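Local coordinates for probable chemoreceptor (Methyl-accepting chemotaxis) transmembrane protein (Rhizobium meliloti, PDB 6D8V), which probably serves as a transmembrane chemotaxis receptor for quaternary ammonium compounds, its sensory domain holding 1,1-dimethyl-prolinium in an aromatic-rich pocket, at residues Val7-Gly10 with Ala11-Glu14; Ala19-Ile22 with Ala23-Gly27; Leu194-Gln197 with Ser198-Leu202; Gly218-Ser221 with Val222-Leu226. All coordinates share one frame; numbering follows the deposited sequence.

Contact 1. Residues Val7-Gly10 with Ala11-Glu14; sequences VFDG and AKTE
Lys12 and Asp9 form a salt bridge three residues apart on the surface of the long helix 2-45, with NZ of Lys12 3.2 Å from OD1 of Asp9. The ammonium meets that oxygen nearly in line with its C-O bond, and the two side chains run alongside each other in the same direction. The same NZ stands over the ring of Phe8, one helical turn back from Lys12, at 4.4 Å from the ring centroid and only 8° off the ring normal. This is a face-on cation-pi contact in an i, i+4 pair, so one ammonium serves both a carboxylate and an aromatic face. The lysine chain bends at chi2 and chi3, which brings its end back toward the N-terminal side of the helix. Phe8 meets it with CG anti to the backbone N (chi1 -166°), a setting that carries the ring under the lysine chain, face toward its CD. Backbone bonds of the alpha-helical kind underlie all this: Lys12 N to Phe8 O at 2.9 Å, Thr13 N to Asp9 O at 2.8 Å and Ala11 N to Val7 O at 3.0 Å. Away from the charged edge, Ala11 is buried and Val7 and Phe8 are partly so; the side chains of Val7 and Ala11 pack against Val267 and Val265 of strand 259-268, and Phe8 meets Val248 and Met233 of the same sheet. The aliphatic part of Lys12 adds a CH-pi contact over the same ring face, its CD 3.7 Å from the Phe8 centroid and nearest to the rim atom CE1.

Contact 2. Residues Ala19-Ile22 with Ala23-Gly27; sequences ASDI and AGSVG
From Ala19 to Val26 the backbone keeps alpha-helical hydrogen bonds four residues apart, among them Ala23 N to Ala19 O at 2.7 Å, Gly24 N to Ser20 O at 2.9 Å and Val26 N to Ile22 O at 2.8 Å. The carbonyl of Asp21 has a second donor. Ser25 N reaches Asp21 O at 3.0 Å, and the hydroxyl of the same residue reaches it at 2.9 Å, measured from Ser25 OG to Asp21 O. The two donors come from opposite faces of the carbonyl plane, and the hydroxyl is tilted 34° out of it. Ser25 can do this because its OG lies beside its own backbone N (chi1 -52°) and therefore points back along the axis to the preceding turn. This is the familiar way in which a serine inside a helix returns its hydroxyl to the carbonyl four residues earlier; here, on the long helix 2-45, it gives a buried hydroxyl a partner within the helix itself. Asp21 turns its carboxylate to the same side, OD1 lying 3.6 Å from Ser25 OG, and a long, weak ion pair links OD1 to Arg180. Ile22 and Val26 make an apolar pair on another side of the helix. Their CG2 methyls meet at 4.2 Å, and Ile22 also rests on Phe252 of strand 243-254. Ala19 packs against the same strand, on Tyr250 and Phe252, while Ser25 touches Phe67 and Ala23 touches Pro255.

Contact 3. Residues Leu194-Gln197 with Ser198-Leu202; sequences LLSQ and SGKWL
A tight beta hairpin with a type I turn and a G1 beta bulge joins Leu195 to Trp201 at the end of strand 191-195. Ser196 to Gly199 make the turn, closed by Gly199 N to Ser196 O at 3.0 Å, and Ser196 N bonds in turn to Lys200 O at 2.7 Å. Gly199 sits at positive phi (85°), where a side chain would jam against the preceding carbonyl oxygen, which accounts for glycine at the bulge. Ser196 also works through its hydroxyl. With OG held between the backbone N and the carbonyl carbon (chi1 78°), the oxygen leans into the turn and accepts Lys200 N at 3.1 Å and, weakly, Ser198 N; it has a further hydrogen bond with Gln138, just ahead of strand 140-142. Leu195 and Trp201 face each other as an antiparallel non-hydrogen-bonded pair with side chains on one face of the hairpin. Leu195 lays its CD2 methyl over the indole, 4.2 Å from the centroid of the five-membered ring, a CH-pi contact offset toward the rim. An alanine in place of Leu195 removes both methyls and would probably open a gap above this indole face and beside Tyr214 and Leu262. Next to it the chain turns a corner at Leu202, whose N bonds to Leu194 O at 2.9 Å. The side chains of these two leucines cross at a slant among Leu174, Leu177 and Trp261, with Leu194 CD2 4.1 Å from Leu202 CD1.

Contact 4. Residues Gly218-Ser221 with Val222-Leu226; sequences GVES and VKDAL
Val222 packs back against Gly218 and Val219 on the closely filled side of this first turn of helix 219-228. Its CG2 lies 3.7 Å from Gly218 O and its CB also touches Val219 O; outward from them the side chain meets Tyr214 and Val249, so the valine is buried between its own helix and strand 243-254. Ala225, one turn of helix away from Ser221, is buried there too, resting on Val249, and its N bonds to Ser221 O. Lys223 N to Val219 O at 3.1 Å and Asp224 N to Glu220 O at 2.8 Å carry the helix on, whereas the opening bond, Val222 N to Gly218 O at 3.3 Å, is weak. The other side is looser and charged. Glu220 is exposed and its chain bends at chi2 (-77°), which leads OE1 toward Asp224; the two acids cross with carboxylate planes 49° apart and Glu220 OE1 3.8 Å from Asp224 OD2. Such like charges would tend to repel, and Arg232, touching Asp224, may ease this. An alanine instead of Asp224 lacks the carboxylate and would probably leave the side chain of Arg232 without this acidic neighbour and freer to turn. Lys223 bends off along another side to a salt bridge with Glu213. The arrangement is that of an amphipathic helix start laid on an antiparallel sheet, with Gly218 at the N-cap, where positive phi (73°) favours glycine.

All four contacts are local and follow one another in series, so none nests within or crosses another. Contacts 1 and 2 come first, both on helix 2-45, with centres about 19 Å apart; each lays one side of that helix on strand 243-254. Contact 3 closes the short hairpin after strand 191-195, an outer strand of the four-stranded sheet, and contact 4 opens the helix that leads into strand 232-239 at the other edge. Contacts 3 and 4 touch directly: Leu195 CD1 meets Val222 CG1 at 3.8 Å, and Gln197 O lies 3.4 Å from Leu226 CD2. This pattern is consistent with a double Cache (dCache) sensor, in which a long N-terminal helix runs along both modules.

Contact 1. Residues Val7-Gly10 with Ala11-Glu14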
loop_
_atom_site.group_PDB
_atom_site.type_symbol
_atom_site.label_atom_id
_atom_site.label_comp_id
_atom_site.label_asym_id
_atom_site.label_seq_id
_atom_site.Cartn_x
_atom_site.Cartn_y
_atom_site.Cartn_z
ATOM N N VAL A 7 -5.798 -26.738 -14.316
ATOM C CA VAL A 7 -4.915 -25.585 -14.172
ATOM C C VAL A 7 -5.642 -24.463 -13.449
ATOM O O VAL A 7 -5.098 -23.833 -12.532
ATOM C CB VAL A 7 -4.386 -25.131 -15.549
ATOM C CG1 VAL A 7 -3.536 -23.882 -15.410
ATOM C CG2 VAL A 7 -3.585 -26.247 -16.201
ATOM N N PHE A 8 -6.892 -24.204 -13.841
ATOM C CA PHE A 8 -7.683 -23.167 -13.183
ATOM C C PHE A 8 -7.850 -23.455 -11.689
ATOM O O PHE A 8 -7.675 -22.557 -10.856
ATOM C CB PHE A 8 -9.039 -23.042 -13.880
ATOM C CG PHE A 8 -9.806 -21.801 -13.522
ATOM C CD1 PHE A 8 -9.202 -20.757 -12.842
ATOM C CD2 PHE A 8 -11.144 -21.686 -13.861
ATOM C CE1 PHE A 8 -9.924 -19.617 -12.510
ATOM C CE2 PHE A 8 -11.867 -20.550 -13.532
ATOM C CZ PHE A 8 -11.256 -19.514 -12.856
ATOM N N ASP A 9 -8.165 -24.701 -11.322
ATOM C CA ASP A 9 -8.340 -25.011 -9.905
ATOM C C ASP A 9 -7.034 -24.829 -9.135
ATOM O O ASP A 9 -6.975 -24.055 -8.172
ATOM C CB ASP A 9 -8.887 -26.430 -9.728
ATOM C CG ASP A 9 -10.319 -26.579 -10.237
ATOM O OD1 ASP A 9 -11.070 -25.576 -10.263
ATOM O OD2 ASP A 9 -10.696 -27.707 -10.614
ATOM N N GLY A 10 -5.968 -25.521 -9.551
ATOM C CA GLY A 10 -4.698 -25.416 -8.838
ATOM C C GLY A 10 -4.247 -23.980 -8.644
ATOM O O GLY A 10 -3.839 -23.580 -7.547
ATOM N N ALA A 11 -4.299 -23.184 -9.715
ATOM C CA ALA A 11 -3.980 -21.761 -9.603
ATOM C C ALA A 11 -4.900 -21.051 -8.613
ATOM O O ALA A 11 -4.447 -20.218 -7.818
ATOM C CB ALA A 11 -4.067 -21.091 -10.977
ATOM N N LYS A 12 -6.201 -21.362 -8.649
ATOM C CA LYS A 12 -7.128 -20.776 -7.684
ATOM C C LYS A 12 -6.730 -21.127 -6.255
ATOM O O LYS A 12 -6.711 -20.262 -5.369
ATOM C CB LYS A 12 -8.554 -21.251 -7.965
ATOM C CG LYS A 12 -9.448 -20.217 -8.597
ATOM C CD LYS A 12 -10.472 -20.898 -9.479
ATOM C CE LYS A 12 -11.322 -21.893 -8.703
ATOM N NZ LYS A 12 -12.204 -22.665 -9.623
ATOM N N THR A 13 -6.418 -22.403 -6.011
ATOM C CA THR A 13 -6.058 -22.848 -4.668
ATOM C C THR A 13 -4.843 -22.093 -4.148
ATOM O O THR A 13 -4.782 -21.720 -2.970
ATOM C CB THR A 13 -5.793 -24.354 -4.674
ATOM O OG1 THR A 13 -7.042 -25.058 -4.686
ATOM C CG2 THR A 13 -4.983 -24.756 -3.456
ATOM N N GLU A 14 -3.874 -21.849 -5.022
ATOM C CA GLU A 14 -2.657 -21.155 -4.636
ATOM C C GLU A 14 -2.891 -19.647 -4.526
ATOM O O GLU A 14 -2.324 -18.985 -3.647
ATOM C CB GLU A 14 -1.578 -21.498 -5.660
ATOM C CG GLU A 14 -0.179 -21.059 -5.363
ATOM C CD GLU A 14 0.757 -21.459 -6.485
ATOM O OE1 GLU A 14 0.663 -22.619 -6.945
ATOM O OE2 GLU A 14 1.568 -20.612 -6.922
#

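Contact 2. Residues Ala19-Ile22 with Ala23-Gly27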
loop_
_atom_site.group_PDB
_atom_site.type_symbol
_atom_site.label_atom_id
_atom_site.label_comp_id
_atom_site.label_asym_id
_atom_site.label_seq_id
_atom_site.Cartn_x
_atom_site.Cartn_y
_atom_site.Cartn_z
ATOM N N ALA A 19 -3.637 -14.716 -1.377
ATOM C CA ALA A 19 -4.502 -13.597 -1.030
ATOM C C ALA A 19 -4.665 -13.466 0.479
ATOM O O ALA A 19 -4.679 -12.351 1.015
ATOM C CB ALA A 19 -5.864 -13.756 -1.712
ATOM N N SER A 20 -4.796 -14.586 1.191
ATOM C CA SER A 20 -4.981 -14.472 2.636
ATOM C C SER A 20 -3.709 -13.985 3.318
ATOM O O SER A 20 -3.778 -13.325 4.362
ATOM C CB SER A 20 -5.430 -15.802 3.230
ATOM O OG SER A 20 -4.336 -16.673 3.386
ATOM N N ASP A 21 -2.545 -14.291 2.742
ATOM C CA ASP A 21 -1.301 -13.759 3.277
ATOM C C ASP A 21 -1.193 -12.258 3.038
ATOM O O ASP A 21 -0.906 -11.502 3.973
ATOM C CB ASP A 21 -0.109 -14.495 2.674
ATOM C CG ASP A 21 1.182 -14.180 3.389
ATOM O OD1 ASP A 21 1.627 -13.016 3.330
ATOM O OD2 ASP A 21 1.738 -15.090 4.036
ATOM N N ILE A 22 -1.429 -11.803 1.802
ATOM C CA ILE A 22 -1.404 -10.369 1.538
ATOM C C ILE A 22 -2.485 -9.666 2.352
ATOM O O ILE A 22 -2.233 -8.656 3.021
ATOM C CB ILE A 22 -1.556 -10.089 0.030
ATOM C CG1 ILE A 22 -0.395 -10.706 -0.743
ATOM C CG2 ILE A 22 -1.573 -8.591 -0.230
ATOM C CD1 ILE A 22 0.942 -10.224 -0.267
ATOM N N ALA A 23 -3.711 -10.190 2.311
ATOM C CA ALA A 23 -4.807 -9.543 3.031
ATOM C C ALA A 23 -4.534 -9.487 4.533
ATOM O O ALA A 23 -4.856 -8.493 5.196
ATOM C CB ALA A 23 -6.117 -10.271 2.739
ATOM N N GLY A 24 -3.932 -10.541 5.084
ATOM C CA GLY A 24 -3.573 -10.513 6.490
ATOM C C GLY A 24 -2.538 -9.454 6.794
ATOM O O GLY A 24 -2.734 -8.597 7.661
ATOM N N SER A 25 -1.412 -9.493 6.080
ATOM C CA SER A 25 -0.399 -8.457 6.238
ATOM C C SER A 25 -1.008 -7.058 6.125
ATOM O O SER A 25 -0.752 -6.196 6.978
ATOM C CB SER A 25 0.713 -8.658 5.208
ATOM O OG SER A 25 1.209 -9.982 5.252
ATOM N N VAL A 26 -1.836 -6.821 5.096
ATOM C CA VAL A 26 -2.466 -5.511 4.923
ATOM C C VAL A 26 -3.332 -5.167 6.129
ATOM O O VAL A 26 -3.200 -4.088 6.723
ATOM C CB VAL A 26 -3.295 -5.461 3.628
ATOM C CG1 VAL A 26 -4.188 -4.223 3.653
ATOM C CG2 VAL A 26 -2.383 -5.411 2.406
ATOM N N GLY A 27 -4.257 -6.070 6.485
ATOM C CA GLY A 27 -5.155 -5.808 7.603
ATOM C C GLY A 27 -4.410 -5.495 8.890
ATOM O O GLY A 27 -4.823 -4.632 9.672
#

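Contact 3. Residues Leu194-Gln197 with Ser198-Leu202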
loop_
_atom_site.group_PDB
_atom_site.type_symbol
_atom_site.label_atom_id
_atom_site.label_comp_id
_atom_site.label_asym_id
_atom_site.label_seq_id
_atom_site.Cartn_x
_atom_site.Cartn_y
_atom_site.Cartn_z
ATOM N N LEU A 194 0.607 -9.320 -9.069
ATOM C CA LEU A 194 -0.391 -8.664 -8.234
ATOM C C LEU A 194 -0.811 -7.345 -8.866
ATOM O O LEU A 194 0.047 -6.516 -9.196
ATOM C CB LEU A 194 0.168 -8.425 -6.832
ATOM C CG LEU A 194 -0.826 -8.009 -5.747
ATOM C CD1 LEU A 194 -1.736 -9.178 -5.370
ATOM C CD2 LEU A 194 -0.058 -7.500 -4.542
ATOM N N LEU A 195 -2.124 -7.161 -9.027
ATOM C CA LEU A 195 -2.712 -5.950 -9.586
ATOM C C LEU A 195 -3.451 -5.178 -8.504
ATOM O O LEU A 195 -3.930 -5.751 -7.522
ATOM C CB LEU A 195 -3.678 -6.269 -10.736
ATOM C CG LEU A 195 -3.044 -6.739 -12.041
ATOM C CD1 LEU A 195 -4.047 -6.760 -13.184
ATOM C CD2 LEU A 195 -1.867 -5.841 -12.371
ATOM N N SER A 196 -3.549 -3.863 -8.699
ATOM C CA SER A 196 -4.160 -2.986 -7.711
ATOM C C SER A 196 -5.674 -2.911 -7.902
ATOM O O SER A 196 -6.269 -3.621 -8.718
ATOM C CB SER A 196 -3.558 -1.586 -7.785
ATOM O OG SER A 196 -4.101 -0.865 -8.882
ATOM N N GLN A 197 -6.295 -2.003 -7.144
ATOM C CA GLN A 197 -7.736 -1.778 -7.191
ATOM C C GLN A 197 -8.239 -1.466 -8.597
ATOM O O GLN A 197 -9.395 -1.762 -8.926
ATOM C CB GLN A 197 -8.083 -0.623 -6.255
ATOM C CG GLN A 197 -7.399 -0.695 -4.898
ATOM C CD GLN A 197 -6.116 0.112 -4.821
ATOM O OE1 GLN A 197 -5.018 -0.430 -4.973
ATOM N NE2 GLN A 197 -6.247 1.413 -4.561
ATOM N N SER A 198 -7.408 -0.829 -9.423
ATOM C CA SER A 198 -7.798 -0.432 -10.766
ATOM C C SER A 198 -7.047 -1.211 -11.833
ATOM O O SER A 198 -7.105 -0.848 -13.017
ATOM C CB SER A 198 -7.585 1.070 -10.955
ATOM O OG SER A 198 -6.234 1.424 -10.731
ATOM N N GLY A 199 -6.342 -2.272 -11.445
ATOM C CA GLY A 199 -5.590 -3.048 -12.403
ATOM C C GLY A 199 -4.202 -2.522 -12.698
ATOM O O GLY A 199 -3.599 -2.933 -13.693
ATOM N N LYS A 200 -3.684 -1.609 -11.883
ATOM C CA LYS A 200 -2.297 -1.190 -12.016
ATOM C C LYS A 200 -1.383 -2.287 -11.470
ATOM O O LYS A 200 -1.768 -3.052 -10.576
ATOM C CB LYS A 200 -2.058 0.124 -11.259
ATOM C CG LYS A 200 -3.057 1.250 -11.517
ATOM C CD LYS A 200 -2.463 2.298 -12.441
ATOM C CE LYS A 200 -3.148 3.660 -12.304
ATOM N NZ LYS A 200 -3.085 4.193 -10.905
ATOM N N TRP A 201 -0.160 -2.353 -12.010
ATOM C CA TRP A 201 0.811 -3.371 -11.609
ATOM C C TRP A 201 1.406 -3.018 -10.249
ATOM O O TRP A 201 2.040 -1.967 -10.099
ATOM C CB TRP A 201 1.925 -3.505 -12.641
ATOM C CG TRP A 201 1.564 -4.219 -13.909
ATOM C CD1 TRP A 201 1.139 -3.650 -15.082
ATOM C CD2 TRP A 201 1.640 -5.633 -14.155
ATOM N NE1 TRP A 201 0.940 -4.623 -16.040
ATOM C CE2 TRP A 201 1.235 -5.847 -15.497
ATOM C CE3 TRP A 201 2.007 -6.735 -13.376
ATOM C CZ2 TRP A 201 1.184 -7.122 -16.070
ATOM C CZ3 TRP A 201 1.959 -8.001 -13.952
ATOM C CH2 TRP A 201 1.552 -8.180 -15.285
ATOM N N LEU A 202 1.203 -3.909 -9.261
ATOM C CA LEU A 202 1.822 -3.826 -7.941
ATOM C C LEU A 202 3.054 -4.713 -7.841
ATOM O O LEU A 202 4.025 -4.357 -7.159
ATOM C CB LEU A 202 0.811 -4.216 -6.869
ATOM C CG LEU A 202 -0.289 -3.209 -6.597
ATOM C CD1 LEU A 202 -1.160 -3.685 -5.461
ATOM C CD2 LEU A 202 0.332 -1.872 -6.266
#

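Contact 4. Residues Gly218-Ser221 with Val222-Leu226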
loop_
_atom_site.group_PDB
_atom_site.type_symbol
_atom_site.label_atom_id
_atom_site.label_comp_id
_atom_site.label_asym_id
_atom_site.label_seq_id
_atom_site.Cartn_x
_atom_site.Cartn_y
_atom_site.Cartn_z
ATOM N N GLY A 218 -5.774 -10.537 -22.525
ATOM C CA GLY A 218 -6.826 -10.800 -21.561
ATOM C C GLY A 218 -7.247 -9.608 -20.735
ATOM O O GLY A 218 -7.776 -9.787 -19.632
ATOM N N VAL A 219 -7.050 -8.393 -21.249
ATOM C CA VAL A 219 -7.309 -7.187 -20.467
ATOM C C VAL A 219 -8.774 -7.116 -20.033
ATOM O O VAL A 219 -9.079 -6.787 -18.878
ATOM C CB VAL A 219 -6.886 -5.943 -21.274
ATOM C CG1 VAL A 219 -7.754 -5.787 -22.533
ATOM C CG2 VAL A 219 -6.911 -4.687 -20.411
ATOM N N GLU A 220 -9.703 -7.425 -20.939
ATOM C CA GLU A 220 -11.116 -7.286 -20.599
ATOM C C GLU A 220 -11.503 -8.213 -19.454
ATOM O O GLU A 220 -12.305 -7.839 -18.588
ATOM C CB GLU A 220 -11.989 -7.547 -21.825
ATOM C CG GLU A 220 -12.361 -6.296 -22.610
ATOM C CD GLU A 220 -13.463 -5.488 -21.946
ATOM O OE1 GLU A 220 -14.115 -6.014 -21.019
ATOM O OE2 GLU A 220 -13.676 -4.328 -22.354
ATOM N N SER A 221 -10.946 -9.424 -19.423
ATOM C CA SER A 221 -11.257 -10.327 -18.320
ATOM C C SER A 221 -10.781 -9.752 -16.990
ATOM O O SER A 221 -11.463 -9.887 -15.971
ATOM C CB SER A 221 -10.649 -11.705 -18.578
ATOM O OG SER A 221 -11.352 -12.376 -19.615
ATOM N N VAL A 222 -9.624 -9.084 -16.985
ATOM C CA VAL A 222 -9.178 -8.382 -15.782
ATOM C C VAL A 222 -10.225 -7.369 -15.337
ATOM O O VAL A 222 -10.605 -7.321 -14.161
ATOM C CB VAL A 222 -7.817 -7.708 -16.030
ATOM C CG1 VAL A 222 -7.441 -6.820 -14.859
ATOM C CG2 VAL A 222 -6.751 -8.761 -16.264
ATOM N N LYS A 223 -10.708 -6.542 -16.269
ATOM C CA LYS A 223 -11.753 -5.576 -15.940
ATOM C C LYS A 223 -13.028 -6.263 -15.458
ATOM O O LYS A 223 -13.703 -5.755 -14.546
ATOM C CB LYS A 223 -12.041 -4.685 -17.151
ATOM C CG LYS A 223 -10.820 -3.896 -17.639
ATOM C CD LYS A 223 -10.127 -3.159 -16.491
ATOM C CE LYS A 223 -8.804 -2.515 -16.911
ATOM N NZ LYS A 223 -8.076 -1.933 -15.743
ATOM N N ASP A 224 -13.366 -7.420 -16.042
ATOM C CA ASP A 224 -14.561 -8.146 -15.620
ATOM C C ASP A 224 -14.353 -8.862 -14.291
ATOM O O ASP A 224 -15.252 -8.874 -13.443
ATOM C CB ASP A 224 -14.986 -9.136 -16.703
ATOM C CG ASP A 224 -15.416 -8.440 -17.972
ATOM O OD1 ASP A 224 -15.849 -7.272 -17.873
ATOM O OD2 ASP A 224 -15.317 -9.048 -19.061
ATOM N N ALA A 225 -13.183 -9.473 -14.090
ATOM C CA ALA A 225 -12.866 -10.023 -12.774
ATOM C C ALA A 225 -12.943 -8.940 -11.705
ATOM O O ALA A 225 -13.513 -9.151 -10.626
ATOM C CB ALA A 225 -11.479 -10.668 -12.785
ATOM N N LEU A 226 -12.394 -7.761 -12.001
ATOM C CA LEU A 226 -12.467 -6.641 -11.068
ATOM C C LEU A 226 -13.905 -6.260 -10.725
ATOM O O LEU A 226 -14.162 -5.748 -9.631
ATOM C CB LEU A 226 -11.727 -5.430 -11.647
ATOM C CG LEU A 226 -10.349 -5.130 -11.056
ATOM C CD1 LEU A 226 -9.713 -3.935 -11.748
ATOM C CD2 LEU A 226 -10.445 -4.894 -9.549
#